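Local coordinates for protein TRAP dicarboxylate transporter-DctP subunit (Desulfovibrio salexigens, PDB 4N6D) that probably captures a small organic acid in the periplasm and delivers it to a TRAP-type membrane transporter, at residues L213-E227 against S277-K291. Sequence-based numbering, arbitrary orientation. Where two conformers were deposited one is given.
Sequences LKDLNFAEICRYETE and SLAWAKDKYSIEMIK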
ATOM      1  N   LEU A 213       5.250  14.022  -4.234  1.00 11.65           N
ATOM      2  CA  LEU A 213       5.677  15.122  -5.093  1.00 11.97           C
ATOM      3  C   LEU A 213       5.000  16.432  -4.710  1.00 12.58           C
ATOM      4  O   LEU A 213       5.636  17.495  -4.724  1.00 13.76           O
ATOM      5  CB  LEU A 213       5.425  14.774  -6.569  1.00 11.26           C
ATOM      6  CG  LEU A 213       6.436  13.742  -7.090  1.00 10.92           C
ATOM      7  CD1 LEU A 213       5.984  13.162  -8.417  1.00 11.38           C
ATOM      8  CD2 LEU A 213       7.870  14.344  -7.189  1.00 11.56           C
ATOM      9  N   LYS A 214       3.716  16.346  -4.359  1.00 14.63           N
ATOM     10  CA  LYS A 214       2.957  17.475  -3.841  1.00 13.27           C
ATOM     11  C   LYS A 214       2.932  17.488  -2.314  1.00 14.65           C
ATOM     12  O   LYS A 214       3.212  18.507  -1.707  1.00 15.90           O
ATOM     13  CB  LYS A 214       1.512  17.451  -4.335  1.00 15.50           C
ATOM     14  CG  LYS A 214       0.684  18.609  -3.807  1.00 15.16           C
ATOM     15  CD  LYS A 214      -0.744  18.596  -4.330  1.00 16.46           C
ATOM     16  CE  LYS A 214      -1.542  19.763  -3.737  1.00 26.15           C
ATOM     17  NZ  LYS A 214      -2.956  19.731  -4.198  1.00 35.66           N
ATOM     18  N   ASP A 215       2.586  16.353  -1.695  1.00 14.98           N
ATOM     19  CA  ASP A 215       2.297  16.338  -0.261  1.00 14.44           C
ATOM     20  C   ASP A 215       3.504  16.772   0.578  1.00 16.29           C
ATOM     21  O   ASP A 215       3.360  17.392   1.637  1.00 16.68           O
ATOM     22  CB  ASP A 215       1.873  14.937   0.198  1.00 14.51           C
ATOM     23  CG  ASP A 215       0.513  14.500  -0.351  1.00 18.68           C
ATOM     24  OD1 ASP A 215      -0.167  15.276  -1.066  1.00 22.67           O
ATOM     25  OD2 ASP A 215       0.133  13.356  -0.041  1.00 19.94           O
ATOM     26  N   LEU A 216       4.690  16.403   0.111  1.00 12.13           N
ATOM     27  CA  LEU A 216       5.944  16.793   0.739  1.00 15.26           C
ATOM     28  C   LEU A 216       6.809  17.688  -0.176  1.00 13.19           C
ATOM     29  O   LEU A 216       7.996  17.913   0.070  1.00 17.06           O
ATOM     30  CB  LEU A 216       6.705  15.541   1.150  1.00 18.06           C
ATOM     31  CG  LEU A 216       6.037  14.730   2.264  1.00 23.19           C
ATOM     32  CD1 LEU A 216       6.800  13.427   2.532  1.00 20.45           C
ATOM     33  CD2 LEU A 216       5.928  15.546   3.540  1.00 26.87           C
ATOM     34  N   ASN A 217       6.195  18.200  -1.231  1.00 14.92           N
ATOM     35  CA  ASN A 217       6.855  19.155  -2.122  1.00 12.49           C
ATOM     36  C   ASN A 217       8.148  18.623  -2.726  1.00 15.43           C
ATOM     37  O   ASN A 217       9.037  19.402  -3.073  1.00 14.21           O
ATOM     38  CB  ASN A 217       7.142  20.476  -1.388  1.00 14.86           C
ATOM     39  CG  ASN A 217       7.466  21.628  -2.346  1.00 15.35           C
ATOM     40  OD1 ASN A 217       6.956  21.702  -3.464  1.00 17.76           O
ATOM     41  ND2 ASN A 217       8.351  22.511  -1.917  1.00 16.46           N
ATOM     42  N   PHE A 218       8.258  17.303  -2.878  1.00 15.22           N
ATOM     43  CA  PHE A 218       9.465  16.755  -3.488  1.00 12.71           C
ATOM     44  C   PHE A 218       9.643  17.160  -4.950  1.00  9.75           C
ATOM     45  O   PHE A 218      10.750  17.110  -5.482  1.00 13.35           O
ATOM     46  CB  PHE A 218       9.538  15.239  -3.314  1.00 11.55           C
ATOM     47  CG  PHE A 218      10.045  14.828  -1.971  1.00 15.04           C
ATOM     48  CD1 PHE A 218      11.342  15.127  -1.598  1.00 20.03           C
ATOM     49  CD2 PHE A 218       9.234  14.159  -1.081  1.00 19.61           C
ATOM     50  CE1 PHE A 218      11.812  14.766  -0.360  1.00 23.44           C
ATOM     51  CE2 PHE A 218       9.703  13.799   0.162  1.00 24.25           C
ATOM     52  CZ  PHE A 218      10.986  14.107   0.519  1.00 21.86           C
ATOM     53  N   ALA A 219       8.567  17.585  -5.604  1.00 11.21           N
ATOM     54  CA  ALA A 219       8.643  17.984  -6.996  1.00 11.67           C
ATOM     55  C   ALA A 219       9.489  19.240  -7.192  1.00 12.18           C
ATOM     56  O   ALA A 219       9.969  19.479  -8.287  1.00 11.27           O
ATOM     57  CB  ALA A 219       7.263  18.213  -7.561  1.00 12.02           C
ATOM     58  N   GLU A 220       9.688  20.039  -6.140  1.00 14.96           N
ATOM     59  CA  GLU A 220      10.508  21.230  -6.299  1.00 14.37           C
ATOM     60  C   GLU A 220      11.922  20.835  -6.682  1.00 15.95           C
ATOM     61  O   GLU A 220      12.585  21.533  -7.442  1.00 12.70           O
ATOM     62  CB  GLU A 220      10.537  22.100  -5.043  1.00 16.00           C
ATOM     63  CG  GLU A 220      11.311  23.408  -5.257  1.00 16.71           C
ATOM     64  CD  GLU A 220      10.975  24.468  -4.243  1.00 26.52           C
ATOM     65  OE1 GLU A 220      10.430  24.120  -3.182  1.00 23.96           O
ATOM     66  OE2 GLU A 220      11.262  25.655  -4.513  1.00 23.52           O
ATOM     67  N   ILE A 221      12.364  19.708  -6.141  1.00 11.77           N
ATOM     68  CA  ILE A 221      13.722  19.236  -6.319  1.00 13.58           C
ATOM     69  C   ILE A 221      13.820  18.120  -7.358  1.00 10.66           C
ATOM     70  O   ILE A 221      14.741  18.113  -8.177  1.00 14.31           O
ATOM     71  CB  ILE A 221      14.271  18.715  -4.981  1.00 15.39           C
ATOM     72  CG1 ILE A 221      14.286  19.841  -3.950  1.00 18.27           C
ATOM     73  CG2 ILE A 221      15.660  18.132  -5.178  1.00 19.07           C
ATOM     74  CD1 ILE A 221      14.661  19.362  -2.561  1.00 23.35           C
ATOM     75  N   CYS A 222      12.868  17.185  -7.332  1.00 14.99           N
ATOM     76  CA  CYS A 222      12.906  16.021  -8.213  1.00 14.34           C
ATOM     77  C   CYS A 222      11.857  16.182  -9.278  1.00 10.10           C
ATOM     78  O   CYS A 222      10.694  15.882  -9.048  1.00 11.70           O
ATOM     79  CB  CYS A 222      12.605  14.740  -7.449  1.00 15.20           C
ATOM     80  SG  CYS A 222      13.754  14.443  -6.097  1.00 15.79           S
ATOM     81  N   ARG A 223      12.282  16.624 -10.454  1.00 12.07           N
ATOM     82  CA  ARG A 223      11.355  16.950 -11.519  1.00 11.57           C
ATOM     83  C   ARG A 223      11.296  15.928 -12.635  1.00 10.11           C
ATOM     84  O   ARG A 223      10.740  16.216 -13.688  1.00 13.24           O
ATOM     85  CB  ARG A 223      11.728  18.321 -12.084  1.00 12.67           C
ATOM     86  CG  ARG A 223      11.668  19.372 -10.988  1.00 10.81           C
ATOM     87  CD  ARG A 223      11.752  20.775 -11.482  1.00 13.69           C
ATOM     88  NE  ARG A 223      11.845  21.680 -10.341  1.00 13.10           N
ATOM     89  CZ  ARG A 223      11.816  23.003 -10.434  1.00 16.76           C
ATOM     90  NH1 ARG A 223      11.667  23.583 -11.617  1.00 16.79           N
ATOM     91  NH2 ARG A 223      11.926  23.743  -9.338  1.00 15.30           N
ATOM     92  N   TYR A 224      11.899  14.758 -12.404  1.00  9.38           N
ATOM     93  CA  TYR A 224      11.849  13.637 -13.345  1.00  9.14           C
ATOM     94  C   TYR A 224      11.338  12.412 -12.608  1.00 11.15           C
ATOM     95  O   TYR A 224      11.917  11.966 -11.608  1.00 13.58           O
ATOM     96  CB  TYR A 224      13.215  13.366 -13.976  1.00 12.06           C
ATOM     97  CG  TYR A 224      13.709  14.581 -14.690  1.00  9.69           C
ATOM     98  CD1 TYR A 224      13.341  14.832 -16.003  1.00  9.76           C
ATOM     99  CD2 TYR A 224      14.509  15.517 -14.038  1.00 10.86           C
ATOM    100  CE1 TYR A 224      13.763  15.960 -16.666  1.00 12.13           C
ATOM    101  CE2 TYR A 224      14.934  16.658 -14.692  1.00 12.91           C
ATOM    102  CZ  TYR A 224      14.544  16.873 -16.008  1.00 15.90           C
ATOM    103  OH  TYR A 224      14.956  17.985 -16.697  1.00 15.37           O
ATOM    104  N   GLU A 225      10.213  11.902 -13.089  1.00 11.99           N
ATOM    105  CA  GLU A 225       9.485  10.872 -12.384  1.00 10.26           C
ATOM    106  C   GLU A 225       9.429   9.646 -13.289  1.00  9.19           C
ATOM    107  O   GLU A 225       8.757   9.661 -14.338  1.00 12.89           O
ATOM    108  CB  GLU A 225       8.071  11.352 -12.060  1.00  9.94           C
ATOM    109  CG  GLU A 225       7.916  12.869 -11.875  1.00 13.20           C
ATOM    110  CD  GLU A 225       8.804  13.468 -10.782  1.00 12.49           C
ATOM    111  OE1 GLU A 225       9.403  12.705  -9.994  1.00 10.81           O
ATOM    112  OE2 GLU A 225       8.911  14.730 -10.722  1.00  9.43           O
ATOM    113  N   THR A 226      10.124   8.588 -12.892  1.00 10.19           N
ATOM    114  CA  THR A 226      10.155   7.362 -13.697  1.00  9.15           C
ATOM    115  C   THR A 226       9.179   6.336 -13.145  1.00 10.45           C
ATOM    116  O   THR A 226       9.331   5.867 -12.016  1.00 10.38           O
ATOM    117  CB  THR A 226      11.576   6.802 -13.747  1.00 11.96           C
ATOM    118  OG1 THR A 226      12.428   7.796 -14.343  1.00 12.10           O
ATOM    119  CG2 THR A 226      11.624   5.524 -14.584  1.00 12.69           C
ATOM    120  N   GLU A 227       8.168   6.008 -13.937  1.00 10.52           N
ATOM    121  CA  GLU A 227       7.094   5.133 -13.491  1.00 10.59           C
ATOM    122  C   GLU A 227       7.480   3.673 -13.693  1.00  9.41           C
ATOM    123  O   GLU A 227       7.314   3.079 -14.761  1.00 12.64           O
ATOM    124  CB  GLU A 227       5.777   5.458 -14.200  1.00 11.93           C
ATOM    125  CG  GLU A 227       4.555   4.880 -13.467  1.00 16.07           C
ATOM    126  CD  GLU A 227       3.221   5.299 -14.067  1.00 21.69           C
ATOM    127  OE1 GLU A 227       3.152   5.416 -15.313  1.00 23.32           O
ATOM    128  OE2 GLU A 227       2.253   5.526 -13.285  1.00 16.80           O
ATOM    129  N   SER A 277      -1.646  15.106  -7.404  0.55 14.17           N
ATOM    130  CA  SER A 277      -0.261  15.414  -7.047  0.55 15.55           C
ATOM    131  C   SER A 277       0.529  15.704  -8.310  0.55 15.89           C
ATOM    132  O   SER A 277       1.246  16.703  -8.404  0.55 14.69           O
ATOM    133  CB  SER A 277       0.382  14.251  -6.273  0.55 18.19           C
ATOM    134  OG  SER A 277       1.761  14.489  -6.006  0.55 13.70           O
ATOM    135  N   LEU A 278       0.362  14.838  -9.300  1.00 12.75           N
ATOM    136  CA  LEU A 278       1.115  14.943 -10.539  1.00 11.91           C
ATOM    137  C   LEU A 278       0.698  16.175 -11.332  1.00 14.07           C
ATOM    138  O   LEU A 278       1.539  16.866 -11.886  1.00 13.64           O
ATOM    139  CB  LEU A 278       0.929  13.693 -11.382  1.00 15.44           C
ATOM    140  CG  LEU A 278       1.616  12.440 -10.813  1.00 12.53           C
ATOM    141  CD1 LEU A 278       1.236  11.211 -11.607  1.00 13.32           C
ATOM    142  CD2 LEU A 278       3.130  12.614 -10.800  1.00 16.26           C
ATOM    143  N   ALA A 279      -0.603  16.447 -11.378  1.00 16.56           N
ATOM    144  CA  ALA A 279      -1.084  17.613 -12.122  1.00 16.88           C
ATOM    145  C   ALA A 279      -0.566  18.884 -11.456  1.00 16.32           C
ATOM    146  O   ALA A 279      -0.125  19.806 -12.141  1.00 15.61           O
ATOM    147  CB  ALA A 279      -2.597  17.615 -12.203  1.00 17.48           C
ATOM    148  N   TRP A 280      -0.602  18.927 -10.121  1.00 15.79           N
ATOM    149  CA  TRP A 280      -0.074  20.085  -9.383  1.00 14.88           C
ATOM    150  C   TRP A 280       1.418  20.287  -9.687  1.00 14.83           C
ATOM    151  O   TRP A 280       1.860  21.393  -9.984  1.00 17.08           O
ATOM    152  CB  TRP A 280      -0.292  19.887  -7.894  1.00 14.97           C
ATOM    153  CG  TRP A 280       0.278  20.940  -6.975  1.00 15.43           C
ATOM    154  CD1 TRP A 280      -0.357  22.051  -6.506  1.00 17.75           C
ATOM    155  CD2 TRP A 280       1.584  20.946  -6.383  1.00 17.60           C
ATOM    156  NE1 TRP A 280       0.479  22.758  -5.667  1.00 22.52           N
ATOM    157  CE2 TRP A 280       1.672  22.093  -5.574  1.00 20.79           C
ATOM    158  CE3 TRP A 280       2.684  20.084  -6.452  1.00 18.95           C
ATOM    159  CZ2 TRP A 280       2.818  22.409  -4.857  1.00 24.23           C
ATOM    160  CZ3 TRP A 280       3.823  20.406  -5.734  1.00 18.16           C
ATOM    161  CH2 TRP A 280       3.876  21.547  -4.947  1.00 20.56           C
ATOM    162  N   ALA A 281       2.173  19.198  -9.637  1.00 11.92           N
ATOM    163  CA  ALA A 281       3.605  19.258  -9.860  1.00 11.78           C
ATOM    164  C   ALA A 281       3.934  19.657 -11.300  1.00 14.75           C
ATOM    165  O   ALA A 281       4.916  20.359 -11.536  1.00 13.06           O
ATOM    166  CB  ALA A 281       4.237  17.915  -9.522  1.00 13.01           C
ATOM    167  N   LYS A 282       3.144  19.176 -12.261  1.00 12.27           N
ATOM    168  CA  LYS A 282       3.371  19.523 -13.649  1.00 15.77           C
ATOM    169  C   LYS A 282       3.096  21.019 -13.864  1.00 18.00           C
ATOM    170  O   LYS A 282       3.857  21.723 -14.531  1.00 14.67           O
ATOM    171  CB  LYS A 282       2.494  18.675 -14.568  1.00 17.53           C
ATOM    172  CG  LYS A 282       2.932  18.756 -16.010  1.00 22.94           C
ATOM    173  CD  LYS A 282       2.110  17.875 -16.940  1.00 26.93           C
ATOM    174  CE  LYS A 282       2.765  17.835 -18.313  1.00 31.72           C
ATOM    175  NZ  LYS A 282       1.812  17.469 -19.393  1.00 36.85           N
ATOM    176  N   ASP A 283       2.004  21.501 -13.281  1.00 13.95           N
ATOM    177  CA  ASP A 283       1.643  22.912 -13.408  1.00 14.96           C
ATOM    178  C   ASP A 283       2.698  23.817 -12.775  1.00 15.10           C
ATOM    179  O   ASP A 283       3.058  24.859 -13.337  1.00 17.35           O
ATOM    180  CB  ASP A 283       0.273  23.150 -12.763  1.00 18.20           C
ATOM    181  CG  ASP A 283      -0.199  24.579 -12.895  1.00 28.29           C
ATOM    182  OD1 ASP A 283      -0.372  25.037 -14.033  1.00 28.19           O
ATOM    183  OD2 ASP A 283      -0.417  25.227 -11.857  1.00 33.02           O
ATOM    184  N   LYS A 284       3.207  23.425 -11.616  1.00 16.36           N
ATOM    185  CA  LYS A 284       4.119  24.290 -10.877  1.00 14.81           C
ATOM    186  C   LYS A 284       5.573  24.186 -11.315  1.00 17.45           C
ATOM    187  O   LYS A 284       6.277  25.199 -11.363  1.00 15.75           O
ATOM    188  CB  LYS A 284       4.017  24.029  -9.380  1.00 15.65           C
ATOM    189  CG  LYS A 284       4.804  25.036  -8.541  1.00 23.82           C
ATOM    190  CD  LYS A 284       4.356  25.055  -7.085  1.00 31.21           C
ATOM    191  CE  LYS A 284       5.009  26.213  -6.336  1.00 30.60           C
ATOM    192  NZ  LYS A 284       4.819  26.092  -4.877  1.00 40.40           N
ATOM    193  N   TYR A 285       6.033  22.971 -11.593  1.00 14.60           N
ATOM    194  CA  TYR A 285       7.455  22.760 -11.870  1.00 15.09           C
ATOM    195  C   TYR A 285       7.773  22.031 -13.168  1.00 13.22           C
ATOM    196  O   TYR A 285       8.925  21.676 -13.392  1.00 14.25           O
ATOM    197  CB  TYR A 285       8.107  21.981 -10.726  1.00 16.07           C
ATOM    198  CG  TYR A 285       7.889  22.545  -9.331  1.00 16.64           C
ATOM    199  CD1 TYR A 285       8.545  23.692  -8.901  1.00 24.61           C
ATOM    200  CD2 TYR A 285       7.072  21.879  -8.435  1.00 21.80           C
ATOM    201  CE1 TYR A 285       8.359  24.169  -7.597  1.00 22.71           C
ATOM    202  CE2 TYR A 285       6.878  22.342  -7.156  1.00 25.36           C
ATOM    203  CZ  TYR A 285       7.515  23.472  -6.743  1.00 25.03           C
ATOM    204  OH  TYR A 285       7.293  23.899  -5.450  1.00 33.24           O
ATOM    205  N   SER A 286       6.768  21.829 -14.018  0.51  9.92           N
ATOM    206  CA  SER A 286       6.948  21.168 -15.311  0.51 12.60           C
ATOM    207  C   SER A 286       7.697  19.850 -15.186  0.51 12.63           C
ATOM    208  O   SER A 286       8.660  19.599 -15.916  0.51 14.40           O
ATOM    209  CB  SER A 286       7.686  22.080 -16.294  0.51 12.52           C
ATOM    210  OG  SER A 286       6.932  23.241 -16.594  0.51 12.88           O
ATOM    211  N   ILE A 287       7.249  19.005 -14.265  1.00 11.73           N
ATOM    212  CA  ILE A 287       7.837  17.702 -14.108  1.00 10.91           C
ATOM    213  C   ILE A 287       7.597  16.898 -15.371  1.00  9.89           C
ATOM    214  O   ILE A 287       6.680  17.182 -16.149  1.00 11.70           O
ATOM    215  CB  ILE A 287       7.267  16.952 -12.868  1.00  9.81           C
ATOM    216  CG1 ILE A 287       5.763  16.744 -12.993  1.00 12.37           C
ATOM    217  CG2 ILE A 287       7.597  17.713 -11.583  1.00 12.12           C
ATOM    218  CD1 ILE A 287       5.230  15.588 -12.171  1.00  9.71           C
ATOM    219  N   GLU A 288       8.440  15.887 -15.568  1.00 13.24           N
ATOM    220  CA  GLU A 288       8.342  15.010 -16.726  1.00 11.73           C
ATOM    221  C   GLU A 288       8.127  13.581 -16.258  1.00 12.02           C
ATOM    222  O   GLU A 288       8.832  13.105 -15.373  1.00 12.48           O
ATOM    223  CB  GLU A 288       9.615  15.083 -17.578  1.00 13.05           C
ATOM    224  CG  GLU A 288       9.566  14.159 -18.788  1.00 12.20           C
ATOM    225  CD  GLU A 288      10.865  14.104 -19.568  1.00 17.06           C
ATOM    226  OE1 GLU A 288      11.754  14.954 -19.331  1.00 16.00           O
ATOM    227  OE2 GLU A 288      10.987  13.199 -20.428  1.00 15.25           O
ATOM    228  N   MET A 289       7.150  12.914 -16.864  1.00 12.10           N
ATOM    229  CA  MET A 289       6.892  11.501 -16.602  1.00 11.22           C
ATOM    230  C   MET A 289       7.664  10.649 -17.593  1.00 12.04           C
ATOM    231  O   MET A 289       7.601  10.865 -18.796  1.00 14.22           O
ATOM    232  CB  MET A 289       5.404  11.195 -16.719  1.00 11.56           C
ATOM    233  CG  MET A 289       4.503  12.114 -15.930  1.00 14.39           C
ATOM    234  SD  MET A 289       4.830  12.127 -14.158  1.00 17.71           S
ATOM    235  CE  MET A 289       4.590  10.382 -13.741  1.00 14.70           C
ATOM    236  N   ILE A 290       8.384   9.667 -17.073  1.00 10.94           N
ATOM    237  CA  ILE A 290       9.234   8.812 -17.884  1.00 10.66           C
ATOM    238  C   ILE A 290       8.867   7.336 -17.714  1.00 10.65           C
ATOM    239  O   ILE A 290       8.536   6.905 -16.617  1.00 13.22           O
ATOM    240  CB  ILE A 290      10.699   8.990 -17.468  1.00 11.54           C
ATOM    241  CG1 ILE A 290      11.125  10.442 -17.682  1.00 11.94           C
ATOM    242  CG2 ILE A 290      11.586   8.037 -18.275  1.00 16.01           C
ATOM    243  CD1 ILE A 290      12.473  10.780 -17.077  1.00 14.22           C
ATOM    244  N   LYS A 291       8.900   6.583 -18.815  1.00 12.69           N
ATOM    245  CA  LYS A 291       8.816   5.127 -18.764  1.00 15.24           C
ATOM    246  C   LYS A 291      10.083   4.538 -19.338  1.00 14.56           C
ATOM    247  O   LYS A 291      10.591   5.010 -20.351  1.00 16.18           O
ATOM    248  CB  LYS A 291       7.623   4.612 -19.573  1.00 20.07           C
ATOM    249  CG  LYS A 291       6.263   4.952 -18.988  1.00 29.98           C
ATOM    250  CD  LYS A 291       5.136   4.411 -19.883  1.00 37.05           C
ATOM    251  CE  LYS A 291       3.735   4.692 -19.335  1.00 44.67           C
ATOM    252  NZ  LYS A 291       3.430   6.139 -19.225  1.00 50.42           N
TER
HETATM  253  O   HOH W   1      10.996  18.211 -16.055  1.00 13.65           O
HETATM  254  O   HOH W   2       5.130   7.359 -17.232  1.00 38.32           O
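The ring of Tyr-285 is sandwiched: Glu-220 CA lies over the centre of one face, 3.7 Å from the ring centroid in a CH-pi contact, and Lys-284 CG covers the opposite face. Tyr-285 CD1 sits over a face of the Arg-223 guanidinium, the two planes 44° apart; Arg-223 NE and NH2 both bond to Glu-220 O. Trp-280 receives the aliphatic chain of Lys-214 across one face, CG 3.8 Å from the six-membered-ring centroid. With CG anti to the backbone N (chi1 180°), the extended chain crosses the indole from CB near CE3 to CE near CD1. At the indole edge, Asn-217 OD1 approaches CH2 in the plane and accepts a hydrogen bond from the Tyr-285 hydroxyl on a lone pair, OH to OD1 3.0 Å. Ala-219 CB packs on Ala-281 CB at 3.6 Å and touches Tyr-285 CD2.

Helix 249-285 runs through a turn at Ser-286 and Ile-287 into strand 288-290, which pairs in parallel with 224-226: Glu-225 N bonds to Glu-288 O (2.9 Å), and Glu-225 O to Ile-290 N (2.8 Å). Strand 288-290 is outermost, within this chain, in a mixed sheet where 224-226 adjoins 151-154, with a classic bulge (Arg-223, Tyr-224) opposite Thr-154. Glu-225 bends over Ile-287, OE2 2.7 Å from Cys-222 O, which would fit an acid that probably holds a proton; if so, the buried group is neutral, near both Ile-287 and a backbone carbonyl.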